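Local coordinates for anaerobically-induced outer membrane porin OprE (Pseudomonas aeruginosa, PDB 4FRX), which forms a beta-barrel in the outer membrane and probably serves as a channel for small solutes, at residues 135-140 against 167-172; 173-178 against 315-320. All coordinates share one frame; numbering follows the deposited sequence.

In the fold
Interactions 1 and 2 lie side by side, with centres about 10 Å apart on the same side of the chain's centre. The chain runs from 167-172 directly into 173-178, and 315-320 is brought in from a distant loop. Arg-169 joins the two: its backbone N lies 3.0 Å from Glu-319 O, and its NE lies 3.0 Å from Gly-318 O, both probable hydrogen bonds. Each contact stacks a pair of arginines, Arg-137 with Arg-169 and Arg-175 with Arg-315. Such clusters are consistent with the arginine-rich pore lining of OprD-family porins, where loops fold inward to narrow the channel. The Leu-139 side chain of interaction 1 is about 8 Å from a bound C8E detergent.

Interaction 1. Residues 135-140 against 167-172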
loop_
_atom_site.group_PDB
_atom_site.type_symbol
_atom_site.label_atom_id
_atom_site.label_comp_id
_atom_site.label_asym_id
_atom_site.label_seq_id
_atom_site.Cartn_x
_atom_site.Cartn_y
_atom_site.Cartn_z
ATOM N N ASP A 135 4.496 -2.716 -2.207
ATOM C CA ASP A 135 5.552 -3.712 -2.302
ATOM C C ASP A 135 5.039 -4.896 -3.123
ATOM O O ASP A 135 5.196 -6.058 -2.734
ATOM C CB ASP A 135 5.961 -4.166 -0.905
ATOM C CG ASP A 135 7.268 -4.935 -0.897
ATOM O OD1 ASP A 135 8.004 -4.899 -1.912
ATOM O OD2 ASP A 135 7.556 -5.575 0.133
ATOM N N GLY A 136 4.413 -4.581 -4.253
ATOM C CA GLY A 136 3.792 -5.587 -5.094
ATOM C C GLY A 136 4.699 -6.205 -6.149
ATOM O O GLY A 136 4.241 -7.023 -6.949
ATOM N N ARG A 137 5.974 -5.814 -6.173
ATOM C CA ARG A 137 6.884 -6.360 -7.179
ATOM C C ARG A 137 8.151 -6.885 -6.522
ATOM O O ARG A 137 8.071 -7.646 -5.564
ATOM C CB ARG A 137 7.184 -5.344 -8.289
ATOM C CG ARG A 137 5.936 -4.918 -9.121
ATOM C CD ARG A 137 5.321 -6.087 -9.903
ATOM N NE ARG A 137 4.191 -5.651 -10.742
ATOM C CZ ARG A 137 2.918 -5.626 -10.350
ATOM N NH1 ARG A 137 2.590 -6.005 -9.125
ATOM N NH2 ARG A 137 1.966 -5.216 -11.187
ATOM N N LEU A 138 9.311 -6.473 -7.021
ATOM C CA LEU A 138 10.581 -7.044 -6.532
ATOM C C LEU A 138 11.157 -6.308 -5.331
ATOM O O LEU A 138 11.590 -6.933 -4.347
ATOM C CB LEU A 138 11.621 -7.076 -7.667
ATOM C CG LEU A 138 12.952 -7.782 -7.388
ATOM C CD1 LEU A 138 12.720 -9.247 -7.041
ATOM C CD2 LEU A 138 13.898 -7.662 -8.590
ATOM N N LEU A 139 11.179 -4.982 -5.425
ATOM C CA LEU A 139 11.723 -4.141 -4.366
ATOM C C LEU A 139 10.636 -3.144 -3.963
ATOM O O LEU A 139 9.845 -2.720 -4.793
ATOM C CB LEU A 139 12.988 -3.407 -4.845
ATOM C CG LEU A 139 14.158 -4.288 -5.340
ATOM C CD1 LEU A 139 15.304 -3.447 -5.887
ATOM C CD2 LEU A 139 14.662 -5.176 -4.213
ATOM N N PRO A 140 10.582 -2.794 -2.677
ATOM C CA PRO A 140 9.518 -1.925 -2.173
ATOM C C PRO A 140 9.670 -0.445 -2.516
ATOM O O PRO A 140 10.775 0.062 -2.776
ATOM C CB PRO A 140 9.617 -2.106 -0.656
ATOM C CG PRO A 140 11.073 -2.465 -0.431
ATOM C CD PRO A 140 11.427 -3.329 -1.595
ATOM N N LYS A 167 10.424 6.878 -4.038
ATOM C CA LYS A 167 11.153 6.067 -5.012
ATOM C C LYS A 167 10.303 4.847 -5.352
ATOM O O LYS A 167 10.004 4.039 -4.478
ATOM C CB LYS A 167 12.477 5.592 -4.412
ATOM C CG LYS A 167 13.219 4.577 -5.284
ATOM C CD LYS A 167 14.141 3.717 -4.440
ATOM C CE LYS A 167 13.346 2.792 -3.520
ATOM N NZ LYS A 167 12.648 1.728 -4.288
ATOM N N GLY A 168 9.924 4.715 -6.620
ATOM C CA GLY A 168 9.078 3.620 -7.053
ATOM C C GLY A 168 9.692 2.242 -6.907
ATOM O O GLY A 168 10.904 2.095 -6.738
ATOM N N ARG A 169 8.849 1.217 -6.987
ATOM C CA ARG A 169 9.322 -0.157 -6.852
ATOM C C ARG A 169 10.269 -0.539 -7.996
ATOM O O ARG A 169 11.138 -1.400 -7.830
ATOM C CB ARG A 169 8.127 -1.124 -6.780
ATOM C CG ARG A 169 7.254 -1.107 -8.026
ATOM C CD ARG A 169 5.868 -1.666 -7.738
ATOM N NE ARG A 169 5.023 -1.559 -8.924
ATOM C CZ ARG A 169 3.781 -2.014 -9.000
ATOM N NH1 ARG A 169 3.217 -2.572 -7.937
ATOM N NH2 ARG A 169 3.095 -1.875 -10.127
ATOM N N ASN A 170 10.118 0.130 -9.140
ATOM C CA ASN A 170 10.890 -0.168 -10.341
ATOM C C ASN A 170 11.877 0.950 -10.681
ATOM O O ASN A 170 12.198 1.168 -11.855
ATOM C CB ASN A 170 9.947 -0.345 -11.524
ATOM C CG ASN A 170 9.130 0.911 -11.796
ATOM O OD1 ASN A 170 9.005 1.780 -10.927
ATOM N ND2 ASN A 170 8.569 1.011 -12.995
ATOM N N SER A 171 12.352 1.652 -9.660
ATOM C CA SER A 171 13.208 2.818 -9.860
ATOM C C SER A 171 14.305 2.928 -8.799
ATOM O O SER A 171 14.222 2.305 -7.738
ATOM C CB SER A 171 12.358 4.091 -9.846
ATOM O OG SER A 171 13.172 5.247 -9.950
ATOM N N THR A 172 15.331 3.725 -9.087
ATOM C CA THR A 172 16.338 4.059 -8.076
ATOM C C THR A 172 16.238 5.526 -7.663
ATOM O O THR A 172 16.976 5.978 -6.786
ATOM C CB THR A 172 17.771 3.851 -8.607
ATOM O OG1 THR A 172 17.991 4.737 -9.712
ATOM C CG2 THR A 172 17.985 2.408 -9.066
HETATM O O HOH W 1 10.390 -3.925 -8.576
#
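Lys-167 gives its ammonium NZ to the carbonyl O of Pro-140, 2.9 Å away and tilted 17° from the carbonyl plane. Its side chain is bent at chi3 and chi4, and NZ also donates to Gly-168 O at 3.0 Å. Gly-168 O is therefore gripped from opposite faces of its plane, by Lys-167 NZ and by the backbone N of Ser-171, which closes a type I beta turn from Gly-168 to Ser-171. Inside that turn Arg-169 gives the largest single share of the buried surface. Its CB sits 3.1 Å from Leu-139 O, a close approach. CG lies between the backbone N and the carbonyl carbon (chi1 62°), and from there the chain extends to NE, running out to Arg-137. This joins the loops beside strands 142-150 and 156-167, antiparallel neighbours in the porin barrel, and the paired arginines are consistent with the basic lining of OprD-family channels. The two guanidiniums stack 4.0 Å apart between centres, with planes at 26°. The overlap is offset: Arg-137 CG lies 3.4 Å above the plane of the Arg-169 guanidinium, towards its rim, and the two NH2 atoms, of Arg-137 and Arg-169, are 3.7 Å apart. Carbonyls and neutral side chains, and for Arg-137 a long, weak ion pair with Glu-425, probably ease the repulsion. Arg-137 NH1 bonds Gly-136 O within its guanidinium plane and NE bonds Thr-89, while Arg-169 NH1 donates to Asn-134. A water bridges the backbones, taking the N-H of Leu-138 and donating to Arg-169 O at 2.7 Å. Asn-170 ND2 bonds Asp-317 O.

Interaction 2. Residues 173-178 against 315-320; sequences DNRSLS and RGDGEG
Arg-175 lays its guanidinium on the side chain of Arg-315, with centres of the two groups 4.1 Å apart and planes only 15° from parallel. The two chains cross at about a right angle, and the closest touch is aliphatic on planar: Arg-315 CD sits over the centre of the Arg-175 group, 3.3 Å from CZ of Arg-175. Arg-175 turns at chi3 (60°), which places NE, while Arg-315 is bent at chi3 and at chi2, whose 33° lies away from the usual staggered values and places CD. On the other face of the Arg-315 guanidinium lies Ser-178 CB, offset toward the rim. At its edge, NH2 of Arg-315 donates to Ser-176 O at 2.8 Å, arriving from above the carbonyl plane; the strongest partner of this arginine is Asp-191, in a salt bridge.

The acids come from a type I' beta turn, Gly-316 to Glu-319. This tight turn of the long loop between barrel strands 295-305 and 340-349 packs on the weakly bonded strand 174-176, beside strand 156-167. Arg-175, Asp-317 and Glu-319 form a salt-bridge network, with NH1 shared by both acids. NH1 meets Asp-317 OD2 at 3.1 Å on its anti side, in the guanidinium plane, and Glu-319 OE2 at 2.9 Å, from above that carboxylate's plane. Asp-317 OD2 is also held by Ser-185 OG.

Two like charges thus come within 3.6 Å, measured from Arg-175 NH2 to Arg-315 NH1. With Asp-317 and Glu-319 at one cation and Asp-191 at the other, their repulsion is probably largely offset, leaving both arginines able to stay charged while stacked.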
loop_
_atom_site.group_PDB
_atom_site.type_symbol
_atom_site.label_atom_id
_atom_site.label_comp_id
_atom_site.label_asym_id
_atom_site.label_seq_id
_atom_site.Cartn_x
_atom_site.Cartn_y
_atom_site.Cartn_z
ATOM N N ASP A 173 15.347 6.272 -8.314
ATOM C CA ASP A 173 15.284 7.721 -8.135
ATOM C C ASP A 173 14.109 8.182 -7.286
ATOM O O ASP A 173 12.991 7.663 -7.394
ATOM C CB ASP A 173 15.207 8.434 -9.491
ATOM C CG ASP A 173 16.367 8.081 -10.405
ATOM O OD1 ASP A 173 17.523 8.361 -10.027
ATOM O OD2 ASP A 173 16.122 7.529 -11.497
ATOM N N ASN A 174 14.367 9.181 -6.452
ATOM C CA ASN A 174 13.298 9.870 -5.747
ATOM C C ASN A 174 12.679 10.932 -6.641
ATOM O O ASN A 174 13.387 11.677 -7.320
ATOM C CB ASN A 174 13.833 10.493 -4.460
ATOM C CG ASN A 174 14.053 9.460 -3.373
ATOM O OD1 ASN A 174 15.179 9.221 -2.941
ATOM N ND2 ASN A 174 12.967 8.844 -2.919
ATOM N N ARG A 175 11.352 10.985 -6.650
ATOM C CA ARG A 175 10.614 11.950 -7.456
ATOM C C ARG A 175 9.531 12.584 -6.600
ATOM O O ARG A 175 9.168 12.040 -5.556
ATOM C CB ARG A 175 9.971 11.241 -8.652
ATOM C CG ARG A 175 10.961 10.511 -9.546
ATOM C CD ARG A 175 10.234 9.680 -10.588
ATOM N NE ARG A 175 9.386 10.508 -11.443
ATOM C CZ ARG A 175 8.522 10.024 -12.331
ATOM N NH1 ARG A 175 8.387 8.711 -12.470
ATOM N NH2 ARG A 175 7.786 10.850 -13.069
ATOM N N SER A 176 9.009 13.729 -7.035
ATOM C CA SER A 176 7.914 14.375 -6.324
ATOM C C SER A 176 6.623 13.547 -6.338
ATOM O O SER A 176 6.479 12.602 -7.114
ATOM C CB SER A 176 7.693 15.792 -6.862
ATOM O OG SER A 176 8.781 16.620 -6.472
ATOM N N LEU A 177 5.699 13.888 -5.445
ATOM C CA LEU A 177 4.468 13.104 -5.261
ATOM C C LEU A 177 3.319 13.526 -6.188
ATOM O O LEU A 177 3.156 14.699 -6.498
ATOM C CB LEU A 177 4.025 13.193 -3.798
ATOM C CG LEU A 177 5.118 12.869 -2.772
ATOM C CD1 LEU A 177 4.693 13.238 -1.362
ATOM C CD2 LEU A 177 5.491 11.396 -2.844
ATOM N N SER A 178 2.501 12.574 -6.622
ATOM C CA SER A 178 1.369 12.937 -7.467
ATOM C C SER A 178 0.210 11.968 -7.219
ATOM O O SER A 178 0.288 11.115 -6.329
ATOM C CB SER A 178 1.767 12.990 -8.952
ATOM O OG SER A 178 0.736 13.566 -9.744
ATOM N N ARG A 315 2.612 7.767 -8.211
ATOM C CA ARG A 315 3.483 8.428 -9.199
ATOM C C ARG A 315 3.138 7.989 -10.623
ATOM O O ARG A 315 3.318 8.743 -11.588
ATOM C CB ARG A 315 4.970 8.157 -8.851
ATOM C CG ARG A 315 6.047 8.613 -9.883
ATOM C CD ARG A 315 5.703 9.890 -10.660
ATOM N NE ARG A 315 6.011 11.125 -9.976
ATOM C CZ ARG A 315 5.679 12.332 -10.425
ATOM N NH1 ARG A 315 5.010 12.492 -11.563
ATOM N NH2 ARG A 315 6.025 13.393 -9.723
ATOM N N GLY A 316 2.599 6.785 -10.763
ATOM C CA GLY A 316 2.403 6.222 -12.089
ATOM C C GLY A 316 3.720 5.670 -12.628
ATOM O O GLY A 316 4.649 5.412 -11.862
ATOM N N ASP A 317 3.803 5.493 -13.946
ATOM C CA ASP A 317 4.988 4.910 -14.590
ATOM C C ASP A 317 5.345 3.541 -14.009
ATOM O O ASP A 317 6.521 3.170 -13.958
ATOM C CB ASP A 317 6.209 5.842 -14.479
ATOM C CG ASP A 317 6.038 7.134 -15.257
ATOM O OD1 ASP A 317 5.669 7.073 -16.448
ATOM O OD2 ASP A 317 6.278 8.211 -14.670
ATOM N N GLY A 318 4.330 2.805 -13.560
ATOM C CA GLY A 318 4.523 1.470 -13.013
ATOM C C GLY A 318 5.181 1.398 -11.649
ATOM O O GLY A 318 5.627 0.322 -11.232
ATOM N N GLU A 319 5.225 2.525 -10.937
ATOM C CA GLU A 319 6.010 2.608 -9.706
ATOM C C GLU A 319 5.328 1.981 -8.484
ATOM O O GLU A 319 5.965 1.753 -7.458
ATOM C CB GLU A 319 6.382 4.062 -9.415
ATOM C CG GLU A 319 7.441 4.602 -10.364
ATOM C CD GLU A 319 8.090 5.864 -9.843
ATOM O OE1 GLU A 319 7.923 6.163 -8.637
ATOM O OE2 GLU A 319 8.769 6.545 -10.637
ATOM N N GLY A 320 4.036 1.697 -8.613
ATOM C CA GLY A 320 3.289 1.052 -7.543
ATOM C C GLY A 320 2.592 2.049 -6.638
ATOM O O GLY A 320 3.126 3.113 -6.327
HETATM O O HOH W 2 10.779 6.644 -8.304
#